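Local atomic coordinates of iminosuccinate reductase (Paracoccus denitrificans, PDB entry 6RQA), a protein that catalyses the NADH-dependent reduction of iminosuccinate to L-aspartate, regenerating the amino donor of the beta-hydroxyaspartate cycle for growth on glycolate and glyoxylate. Residues A[262-265]-A[266-269]; A[24-27]-A[28-31]. All coordinates share one frame; numbering follows the deposited sequence.

Contact 1: A[262-265]-A[266-269]; sequences TDEV and AQSV
The backbone winds from Glu264 into the first turn of a helix, where Ser268 N donates to Glu264 O over 2.9 Å. A weak second bond follows, from Val269 N to Val265 O at 3.3 Å. Glu264 holds the N-cap position. Its side chain reaches the helix start through water. The water donates to Glu264 OE2 at 2.9 Å and accepts from Ala266 N at 3.2 Å. The carboxylate therefore serves an early helix NH at one remove. The stem of Glu264 also packs on Gln267. With Glu264 CG anti to its own N (chi1 -169°), the stem passes slantwise across the Gln267 chain, Glu264 CG meeting Gln267 CG at 3.9 Å. Before the cap, Asp263 OD1 takes the NH of Glu264. This bond arrives on the anti side of the carboxylate and somewhat out of its plane. Asp263 OD1 is also bonded to Thr313 OG1, and Asp263 OD2 to Gly314 N, so one carboxylate ties the turn to the loop following strand 307-311. On the buried side, Thr262 reaches across to Ser268, with Thr262 OG1 3.3 Å from Ser268 CB. Their two hydroxyls are directed to a common residue: Thr262 OG1 bonds with Asp311 O, and Ser268 OG with Asp311 OD2. The Val265 side chain points away from 266-269 and packs on Val288 and Glu290 of the neighbouring strand 288-290. The Thr262 side chain is about 5 Å from Gly312, which binds NAD. The arrangement is a strand-to-helix junction, a helix start with Glu264 at the N-cap, at the end of strand 259-262 in the parallel sheet of the Rossmann-type NAD-binding domain.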
# COMPACT_ATOMS: atom_id res chain seq x y z
N THR A 262 8.88 -0.49 23.02
CA THR A 262 8.39 -0.99 21.74
C THR A 262 8.85 -0.06 20.63
O THR A 262 9.43 1.00 20.88
CB THR A 262 6.86 -1.11 21.74
OG1 THR A 262 6.44 -1.79 20.55
CG2 THR A 262 6.21 0.26 21.78
N ASP A 263 8.57 -0.47 19.40
CA ASP A 263 8.87 0.34 18.22
C ASP A 263 7.70 1.25 17.85
O ASP A 263 7.91 2.44 17.56
CB ASP A 263 9.23 -0.56 17.04
CG ASP A 263 8.29 -1.75 16.90
OD1 ASP A 263 7.20 -1.74 17.51
OD2 ASP A 263 8.65 -2.71 16.18
N GLU A 264 6.48 0.72 17.86
CA GLU A 264 5.27 1.50 17.61
C GLU A 264 4.27 1.17 18.70
O GLU A 264 3.81 0.03 18.80
CB GLU A 264 4.69 1.20 16.23
CG GLU A 264 3.59 2.15 15.79
CD GLU A 264 4.10 3.55 15.51
OE1 GLU A 264 5.30 3.70 15.23
OE2 GLU A 264 3.29 4.50 15.59
N VAL A 265 3.93 2.17 19.52
CA VAL A 265 3.04 1.94 20.66
C VAL A 265 1.65 1.54 20.18
O VAL A 265 0.96 0.75 20.84
CB VAL A 265 2.99 3.18 21.56
CG1 VAL A 265 2.20 2.90 22.83
CG2 VAL A 265 4.40 3.65 21.90
N ALA A 266 1.21 2.08 19.03
CA ALA A 266 -0.10 1.73 18.50
C ALA A 266 -0.18 0.26 18.12
O ALA A 266 -1.19 -0.40 18.38
CB ALA A 266 -0.43 2.62 17.30
N GLN A 267 0.88 -0.27 17.50
CA GLN A 267 0.89 -1.68 17.12
C GLN A 267 1.16 -2.59 18.31
O GLN A 267 0.66 -3.72 18.34
CB GLN A 267 1.93 -1.93 16.03
CG GLN A 267 1.73 -1.09 14.78
CD GLN A 267 2.76 -1.39 13.70
OE1 GLN A 267 3.40 -2.44 13.72
NE2 GLN A 267 2.92 -0.47 12.76
N SER A 268 1.93 -2.12 19.30
CA SER A 268 2.26 -2.96 20.45
C SER A 268 1.02 -3.33 21.24
O SER A 268 0.89 -4.47 21.70
CB SER A 268 3.27 -2.24 21.34
OG SER A 268 3.50 -2.97 22.53
N VAL A 269 0.10 -2.38 21.42
CA VAL A 269 -1.11 -2.64 22.21
C VAL A 269 -2.18 -3.39 21.44
O VAL A 269 -3.13 -3.89 22.05
CB VAL A 269 -1.71 -1.32 22.74
CG1 VAL A 269 -0.68 -0.58 23.59
CG2 VAL A 269 -2.18 -0.45 21.58
O HOH W 1 2.21 5.05 18.18

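Contact 2: A[24-27]-A[28-31]; sequences VVAE and KEIA
Ile30 folds back over the chain that leads into it and meets Glu27, Ala26 and Val25 in turn. Its CB stands 3.5 Å from Glu27 O. The next atom, Ile30 CG1, lies 3.3 Å from the same Glu27 O and 3.8 Å from Ala26 O. CG1 is set anti to the carbonyl carbon of Ile30 (chi1 -57°), which directs this branch back toward the strand. A second bend, chi2 -64°, carries Ile30 CD1 to the tip contact, 4.0 Å from Val25 CG1. The two side chains cross at about a right angle. Around this apolar pair stand Val122 and Val326, and Ile30 also packs on Leu126 and Leu127 of helix 125-143. The backbone beneath makes two overlapping turns. Glu29 N donates to Ala26 O at 3.2 Å, and Ile30 N donates to Glu27 O, also at 3.2 Å. Glu27 O has a further partner, a water that donates to it at 3.0 Å and accepts from Ala31 N. At its other end Glu27 OE2 accepts from Leu126 N, near the start of helix 125-143. Toward solvent, Lys28 NZ forms a salt bridge with Glu29 OE2 at 2.6 Å, reaching it on the anti side of the carboxylate. With an alanine in place of Glu29, the Lys28 ammonium would probably lose this charged mate and its chain would be freer to turn. Glu340 of the second subunit packs on Ala26 and Lys28, and Glu27 makes backbone hydrogen bonds to that subunit. The whole is two overlapping type I turns joining strand 22-25 of the mixed sheet to the short helix 30-33, at the dimer interface of this ornithine cyclodeaminase/mu-crystallin family member.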
# COMPACT_ATOMS: atom_id res chain seq x y z
N VAL A 24 17.01 -1.74 -9.52
CA VAL A 24 16.48 -3.01 -9.04
C VAL A 24 17.63 -3.80 -8.42
O VAL A 24 18.68 -3.97 -9.04
CB VAL A 24 15.81 -3.84 -10.16
CG1 VAL A 24 15.37 -5.19 -9.62
CG2 VAL A 24 14.63 -3.09 -10.75
N VAL A 25 17.43 -4.27 -7.19
CA VAL A 25 18.41 -5.09 -6.49
C VAL A 25 17.78 -6.46 -6.27
O VAL A 25 16.83 -6.60 -5.48
CB VAL A 25 18.84 -4.46 -5.15
CG1 VAL A 25 19.94 -5.30 -4.51
CG2 VAL A 25 19.30 -3.03 -5.37
N ALA A 26 18.30 -7.47 -6.96
CA ALA A 26 17.76 -8.82 -6.87
C ALA A 26 17.98 -9.39 -5.47
O ALA A 26 18.87 -8.98 -4.72
CB ALA A 26 18.41 -9.73 -7.91
N GLU A 27 17.13 -10.36 -5.11
CA GLU A 27 17.21 -10.98 -3.80
C GLU A 27 18.54 -11.68 -3.58
O GLU A 27 19.08 -11.68 -2.47
CB GLU A 27 16.05 -11.97 -3.62
CG GLU A 27 16.09 -12.77 -2.32
CD GLU A 27 15.70 -11.95 -1.11
OE1 GLU A 27 15.20 -10.82 -1.28
OE2 GLU A 27 15.88 -12.45 0.03
N LYS A 28 19.09 -12.27 -4.64
CA LYS A 28 20.32 -13.05 -4.51
C LYS A 28 21.53 -12.19 -4.17
O LYS A 28 22.55 -12.72 -3.72
CB LYS A 28 20.59 -13.84 -5.79
CG LYS A 28 20.87 -12.98 -7.01
CD LYS A 28 20.92 -13.83 -8.27
CE LYS A 28 21.31 -13.00 -9.49
NZ LYS A 28 22.70 -12.48 -9.38
N GLU A 29 21.44 -10.88 -4.37
CA GLU A 29 22.55 -9.98 -4.09
C GLU A 29 22.56 -9.46 -2.66
O GLU A 29 23.56 -8.88 -2.23
CB GLU A 29 22.52 -8.78 -5.05
CG GLU A 29 22.50 -9.17 -6.53
CD GLU A 29 23.80 -9.79 -7.00
OE1 GLU A 29 24.84 -9.59 -6.33
OE2 GLU A 29 23.78 -10.49 -8.03
N ILE A 30 21.47 -9.67 -1.90
CA ILE A 30 21.35 -9.07 -0.58
C ILE A 30 22.41 -9.61 0.36
O ILE A 30 23.02 -8.86 1.13
CB ILE A 30 19.93 -9.31 -0.02
CG1 ILE A 30 18.87 -8.76 -0.97
CG2 ILE A 30 19.79 -8.69 1.36
CD1 ILE A 30 18.92 -7.27 -1.15
N ALA A 31 22.66 -10.93 0.32
CA ALA A 31 23.60 -11.54 1.26
C ALA A 31 25.01 -10.97 1.09
O ALA A 31 25.71 -10.73 2.08
CB ALA A 31 23.61 -13.06 1.08
O HOH W 2 20.94 -13.32 -0.79

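Contacts 1 and 2 lie on opposite sides of the chain's centre. Their centres are 30 Å apart, and their nearest atoms about 19 Å, so they do not touch. Contact 2 comes first along the chain and belongs to the mixed sheet, next to the second subunit. Contact 1 belongs to the parallel NAD-binding sheet, and no other chain of the assembly reaches it. Both stand back from the cofactor: the side chain of Gln267 in contact 1 is about 8 Å from NAD, and that of Glu27 in contact 2 about 13 Å. Glu27 is also about 9 Å, between side chains, from Lys88, the probable proton donor/acceptor.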